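Local structure of putative Semialdehyde dehydrogenase (Oryza sativa, 2CVO) at residues E234-L239 and K246-F251; S191-D196 and M266-A271. The protein probably catalyses the NADPH-dependent reduction of N-acetyl-glutamyl phosphate to the corresponding semialdehyde, a step of arginine biosynthesis in the chloroplast. All coordinates share one frame; numbering follows the deposited sequence.

Both contacts belong to the dimerisation domain and meet in its mixed sheet, where strand 250-256 lies beside strand 194-200: the backbone of S250 is hydrogen-bonded to I193 and I195. Contact 1 lays helix 231-243 against the start of strand 250-256, whereas contact 2 joins strand 194-200 to its other neighbour, strand 262-269. Both are largely buried. Contact 1 sets aliphatic side chains beside a buried glutamate held by several bonds, with an exposed lysine at its edge; contact 2 is knit by backbone bonds and ends in a polar cluster of serine, asparagine and glutamate. Each also reaches a second subunit, through E236, T248 and S250 in one and N192, I194, D196, F267 and E269 in the other.

Contact 1: residues E234-L239 and K246-F251; sequences EIEQGL and KVTISF
I235, L239 and I249 form the apolar half of the tight part of this contact, where one face of helix 231-243 lies over the chain that leads into strand 250-256. CD1 of I249 abuts CG2 of I235 at 3.5 Å, and on the other branch CG2 of I249 meets CD1 of L239 at 3.7 Å, so one isoleucine serves two helix residues a turn apart. With CG1 of I249 between the backbone N and the carbonyl carbon (chi1 68°), CG1 and CD1 turn to I235 while CG2 faces L239. Beyond it, CD1 of I235 rests over one face of the F251 ring, offset toward the rim, 4.1 Å from CD1 of that ring. V247 continues the apolar seam with CG1 against CB of L239. Branched aliphatics suit a layer that helix 170-184 also covers, through I175, L179 and I183.

The other half of the tight part is the buried carboxylate of E236. OE2 accepts the backbone N-H of I249 at 2.9 Å (157°) on the anti side of the carboxylate, and forms a salt bridge with NE of R321 of the second subunit. OE1 forms a salt bridge with NZ of K246 at 3.0 Å, met from well above the carboxylate plane. K246 alone is the loose, solvent side: its long chain, bent at chi2 (55°), brings NZ back to the carboxylate from the exposed edge. An alanine in place of E236 would probably leave the N-H of I249 without its acceptor and deprive K246 and R321 of the second subunit of a charge partner. F251 lies near C170, the probable active-site cysteine. Helix 231-243, turning through a short loop into strand 250-256, is an alpha-beta unit of the dimerisation domain, with the helix layered on the mixed sheet.

Contact 2: residues S191-D196 and M266-A271; sequences SNIIID and MFVEMA
I194 and F267 face each other as an antiparallel hydrogen-bonded pair. F267 N donates to I194 O at 2.7 Å, and I194 N returns a bond to F267 O at 3.1 Å. The next pair, I195 with M266, is non-hydrogen-bonded, and the strand axes run 169° apart. Farther along the strands part, and a water bridges them, accepting from E269 N and donating to S191 O.

The side chains divide between two faces. I195 and M266 lie side by side, CG1 of the isoleucine 3.6 Å from CG of the methionine, beneath helix 170-184; the flexible methionine bends at chi2 and chi3 (-88°), which takes its end to I175, P178 and L179. On the opposite face, CB of I194 meets CB of F267 at 4.1 Å, and both side chains also pack against their counterparts, F267 and I194, in the second subunit. The ring of F267 presents its edge to I194 O.

At the parting end, E269 holds the loop at S191 and N192. S191 OG donates to E269 OE1 at 3.0 Å, from above the carboxylate plane, while N192 ND2 gives E269 OE2 only a weak bond at 3.4 Å. N192 has a left-handed backbone conformation, which asparagine tolerates well, and its OD1 accepts from R325 NE of the second subunit. The acceptors N192 O and F267 O come close, and both are bonded by R325 of their own chain. Thus apolar faces bury the sheet between helix and partner subunit, while at its end E269 and R325 of its own chain, a long, weak ion pair, may partly offset each other's charge.

Contact 1: residues E234-L239 and K246-F251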
loop_
_atom_site.group_PDB
_atom_site.type_symbol
_atom_site.label_atom_id
_atom_site.label_comp_id
_atom_site.label_asym_id
_atom_site.label_seq_id
_atom_site.Cartn_x
_atom_site.Cartn_y
_atom_site.Cartn_z
ATOM N N GLU A 234 18.541 -9.597 -23.893
ATOM C CA GLU A 234 18.164 -8.354 -24.555
ATOM C C GLU A 234 19.161 -7.274 -24.134
ATOM O O GLU A 234 19.707 -6.550 -24.971
ATOM C CB GLU A 234 16.746 -7.943 -24.143
ATOM C CG GLU A 234 16.123 -6.873 -25.034
ATOM C CD GLU A 234 14.771 -6.409 -24.522
ATOM O OE1 GLU A 234 14.001 -7.257 -24.030
ATOM O OE2 GLU A 234 14.469 -5.200 -24.621
ATOM N N ILE A 235 19.398 -7.177 -22.828
ATOM C CA ILE A 235 20.335 -6.200 -22.288
ATOM C C ILE A 235 21.748 -6.477 -22.801
ATOM O O ILE A 235 22.404 -5.581 -23.328
ATOM C CB ILE A 235 20.350 -6.243 -20.744
ATOM C CG1 ILE A 235 18.979 -5.835 -20.204
ATOM C CG2 ILE A 235 21.429 -5.319 -20.201
ATOM C CD1 ILE A 235 18.791 -6.141 -18.737
ATOM N N GLU A 236 22.209 -7.716 -22.653
ATOM C CA GLU A 236 23.545 -8.073 -23.105
ATOM C C GLU A 236 23.739 -7.790 -24.595
ATOM O O GLU A 236 24.819 -7.381 -25.009
ATOM C CB GLU A 236 23.846 -9.546 -22.789
ATOM C CG GLU A 236 23.799 -9.867 -21.295
ATOM C CD GLU A 236 24.363 -11.240 -20.954
ATOM O OE1 GLU A 236 24.302 -12.151 -21.811
ATOM O OE2 GLU A 236 24.851 -11.414 -19.815
ATOM N N GLN A 237 22.698 -7.996 -25.399
ATOM C CA GLN A 237 22.792 -7.728 -26.832
ATOM C C GLN A 237 23.177 -6.268 -27.076
ATOM O O GLN A 237 24.080 -5.977 -27.862
ATOM C CB GLN A 237 21.458 -8.042 -27.530
ATOM C CG GLN A 237 21.384 -7.588 -28.995
ATOM C CD GLN A 237 20.130 -8.086 -29.717
ATOM O OE1 GLN A 237 20.039 -9.256 -30.101
ATOM N NE2 GLN A 237 19.156 -7.197 -29.893
ATOM N N GLY A 238 22.497 -5.350 -26.397
ATOM C CA GLY A 238 22.798 -3.937 -26.569
ATOM C C GLY A 238 24.155 -3.539 -26.009
ATOM O O GLY A 238 24.870 -2.726 -26.599
ATOM N N LEU A 239 24.518 -4.109 -24.868
ATOM C CA LEU A 239 25.800 -3.793 -24.250
ATOM C C LEU A 239 26.962 -4.373 -25.048
ATOM O O LEU A 239 28.007 -3.736 -25.179
ATOM C CB LEU A 239 25.845 -4.320 -22.815
ATOM C CG LEU A 239 24.749 -3.814 -21.877
ATOM C CD1 LEU A 239 25.010 -4.340 -20.480
ATOM C CD2 LEU A 239 24.724 -2.293 -21.873
ATOM N N LYS A 246 31.719 -9.521 -26.266
ATOM C CA LYS A 246 30.650 -10.240 -25.581
ATOM C C LYS A 246 30.551 -9.837 -24.112
ATOM O O LYS A 246 31.455 -10.118 -23.322
ATOM C CB LYS A 246 30.893 -11.750 -25.679
ATOM C CG LYS A 246 30.011 -12.583 -24.763
ATOM C CD LYS A 246 28.539 -12.278 -24.979
ATOM C CE LYS A 246 27.672 -13.044 -24.000
ATOM N NZ LYS A 246 26.282 -12.528 -24.006
ATOM N N VAL A 247 29.450 -9.193 -23.740
ATOM C CA VAL A 247 29.261 -8.758 -22.357
ATOM C C VAL A 247 28.355 -9.693 -21.562
ATOM O O VAL A 247 27.244 -10.001 -21.990
ATOM C CB VAL A 247 28.654 -7.336 -22.298
ATOM C CG1 VAL A 247 28.416 -6.920 -20.847
ATOM C CG2 VAL A 247 29.576 -6.353 -22.989
ATOM N N THR A 248 28.838 -10.141 -20.405
ATOM C CA THR A 248 28.065 -11.020 -19.530
ATOM C C THR A 248 27.792 -10.304 -18.213
ATOM O O THR A 248 28.702 -10.076 -17.418
ATOM C CB THR A 248 28.807 -12.318 -19.224
ATOM O OG1 THR A 248 28.987 -13.059 -20.439
ATOM C CG2 THR A 248 27.997 -13.158 -18.242
ATOM N N ILE A 249 26.527 -9.970 -17.983
ATOM C CA ILE A 249 26.126 -9.232 -16.790
ATOM C C ILE A 249 25.479 -10.068 -15.695
ATOM O O ILE A 249 25.147 -11.236 -15.886
ATOM C CB ILE A 249 25.110 -8.111 -17.150
ATOM C CG1 ILE A 249 23.783 -8.744 -17.594
ATOM C CG2 ILE A 249 25.661 -7.234 -18.267
ATOM C CD1 ILE A 249 22.682 -7.748 -17.950
ATOM N N SER A 250 25.313 -9.440 -14.539
ATOM C CA SER A 250 24.647 -10.055 -13.405
ATOM C C SER A 250 23.376 -9.219 -13.258
ATOM O O SER A 250 23.445 -8.036 -12.940
ATOM C CB SER A 250 25.498 -9.934 -12.140
ATOM O OG SER A 250 24.805 -10.472 -11.026
ATOM N N PHE A 251 22.223 -9.828 -13.502
ATOM C CA PHE A 251 20.949 -9.120 -13.420
ATOM C C PHE A 251 19.990 -9.825 -12.467
ATOM O O PHE A 251 19.715 -11.014 -12.631
ATOM C CB PHE A 251 20.322 -9.043 -14.819
ATOM C CG PHE A 251 18.946 -8.426 -14.847
ATOM C CD1 PHE A 251 18.777 -7.052 -14.699
ATOM C CD2 PHE A 251 17.818 -9.225 -15.052
ATOM C CE1 PHE A 251 17.498 -6.477 -14.760
ATOM C CE2 PHE A 251 16.538 -8.664 -15.113
ATOM C CZ PHE A 251 16.378 -7.285 -14.968
#

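Contact 2: residues S191-D196 and M266-A271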
loop_
_atom_site.group_PDB
_atom_site.type_symbol
_atom_site.label_atom_id
_atom_site.label_comp_id
_atom_site.label_asym_id
_atom_site.label_seq_id
_atom_site.Cartn_x
_atom_site.Cartn_y
_atom_site.Cartn_z
ATOM N N SER A 191 33.351 -5.647 -17.206
ATOM C CA SER A 191 33.551 -6.709 -16.236
ATOM C C SER A 191 32.823 -6.381 -14.937
ATOM O O SER A 191 32.803 -5.233 -14.496
ATOM C CB SER A 191 35.043 -6.881 -15.949
ATOM O OG SER A 191 35.578 -5.698 -15.373
ATOM N N ASN A 192 32.227 -7.403 -14.333
ATOM C CA ASN A 192 31.502 -7.255 -13.080
ATOM C C ASN A 192 30.419 -6.179 -13.043
ATOM O O ASN A 192 30.324 -5.423 -12.078
ATOM C CB ASN A 192 32.482 -7.022 -11.930
ATOM C CG ASN A 192 33.330 -8.244 -11.634
ATOM O OD1 ASN A 192 32.809 -9.342 -11.410
ATOM N ND2 ASN A 192 34.645 -8.060 -11.624
ATOM N N ILE A 193 29.608 -6.101 -14.094
ATOM C CA ILE A 193 28.505 -5.145 -14.117
ATOM C C ILE A 193 27.387 -5.810 -13.306
ATOM O O ILE A 193 26.697 -6.702 -13.799
ATOM C CB ILE A 193 28.005 -4.891 -15.559
ATOM C CG1 ILE A 193 29.078 -4.145 -16.358
ATOM C CG2 ILE A 193 26.698 -4.097 -15.534
ATOM C CD1 ILE A 193 28.699 -3.894 -17.816
ATOM N N ILE A 194 27.227 -5.387 -12.056
ATOM C CA ILE A 194 26.208 -5.952 -11.175
ATOM C C ILE A 194 24.969 -5.068 -11.151
ATOM O O ILE A 194 25.046 -3.886 -10.807
ATOM C CB ILE A 194 26.736 -6.086 -9.737
ATOM C CG1 ILE A 194 28.112 -6.761 -9.746
ATOM C CG2 ILE A 194 25.752 -6.879 -8.903
ATOM C CD1 ILE A 194 28.135 -8.129 -10.376
ATOM N N ILE A 195 23.825 -5.646 -11.501
ATOM C CA ILE A 195 22.582 -4.891 -11.537
ATOM C C ILE A 195 21.474 -5.482 -10.668
ATOM O O ILE A 195 21.185 -6.680 -10.729
ATOM C CB ILE A 195 22.040 -4.775 -12.987
ATOM C CG1 ILE A 195 23.103 -4.156 -13.897
ATOM C CG2 ILE A 195 20.779 -3.914 -13.011
ATOM C CD1 ILE A 195 22.725 -4.158 -15.368
ATOM N N ASP A 196 20.874 -4.621 -9.852
ATOM C CA ASP A 196 19.763 -4.998 -8.986
ATOM C C ASP A 196 18.624 -4.100 -9.454
ATOM O O ASP A 196 18.677 -2.881 -9.273
ATOM C CB ASP A 196 20.073 -4.691 -7.521
ATOM C CG ASP A 196 19.030 -5.262 -6.574
ATOM O OD1 ASP A 196 19.113 -6.463 -6.248
ATOM O OD2 ASP A 196 18.116 -4.516 -6.166
ATOM N N MET A 266 22.810 0.037 -11.178
ATOM C CA MET A 266 23.951 -0.588 -11.819
ATOM C C MET A 266 25.237 -0.268 -11.065
ATOM O O MET A 266 25.596 0.902 -10.879
ATOM C CB MET A 266 24.034 -0.109 -13.272
ATOM C CG MET A 266 22.837 -0.544 -14.115
ATOM S SD MET A 266 22.278 0.703 -15.305
ATOM C CE MET A 266 21.146 1.616 -14.273
ATOM N N PHE A 267 25.914 -1.321 -10.617
ATOM C CA PHE A 267 27.165 -1.190 -9.884
ATOM C C PHE A 267 28.277 -1.556 -10.861
ATOM O O PHE A 267 28.562 -2.733 -11.093
ATOM C CB PHE A 267 27.165 -2.131 -8.676
ATOM C CG PHE A 267 26.000 -1.911 -7.736
ATOM C CD1 PHE A 267 24.863 -2.713 -7.813
ATOM C CD2 PHE A 267 26.039 -0.898 -6.782
ATOM C CE1 PHE A 267 23.783 -2.509 -6.951
ATOM C CE2 PHE A 267 24.963 -0.685 -5.914
ATOM C CZ PHE A 267 23.836 -1.489 -5.998
ATOM N N VAL A 268 28.907 -0.534 -11.425
ATOM C CA VAL A 268 29.940 -0.739 -12.428
ATOM C C VAL A 268 31.346 -0.329 -12.017
ATOM O O VAL A 268 31.544 0.427 -11.061
ATOM C CB VAL A 268 29.587 0.027 -13.712
ATOM C CG1 VAL A 268 28.209 -0.396 -14.208
ATOM C CG2 VAL A 268 29.615 1.519 -13.437
ATOM N N GLU A 269 32.320 -0.843 -12.759
ATOM C CA GLU A 269 33.715 -0.522 -12.516
ATOM C C GLU A 269 34.111 0.486 -13.588
ATOM O O GLU A 269 33.835 0.286 -14.774
ATOM C CB GLU A 269 34.584 -1.777 -12.626
ATOM C CG GLU A 269 34.059 -2.976 -11.857
ATOM C CD GLU A 269 35.079 -4.103 -11.758
ATOM O OE1 GLU A 269 35.855 -4.292 -12.717
ATOM O OE2 GLU A 269 35.094 -4.807 -10.725
ATOM N N MET A 270 34.744 1.575 -13.170
ATOM C CA MET A 270 35.161 2.602 -14.108
ATOM C C MET A 270 36.522 2.274 -14.716
ATOM O O MET A 270 37.314 1.534 -14.131
ATOM C CB MET A 270 35.220 3.958 -13.400
ATOM C CG MET A 270 33.888 4.399 -12.793
ATOM S SD MET A 270 33.994 6.022 -12.008
ATOM C CE MET A 270 34.790 5.588 -10.447
ATOM N N ALA A 271 36.778 2.823 -15.900
ATOM C CA ALA A 271 38.048 2.614 -16.596
ATOM C C ALA A 271 39.134 3.377 -15.832
ATOM O O ALA A 271 38.830 4.271 -15.049
ATOM C CB ALA A 271 37.945 3.132 -18.036
HETATM O O HOH W 1 31.575 -2.474 -14.788
#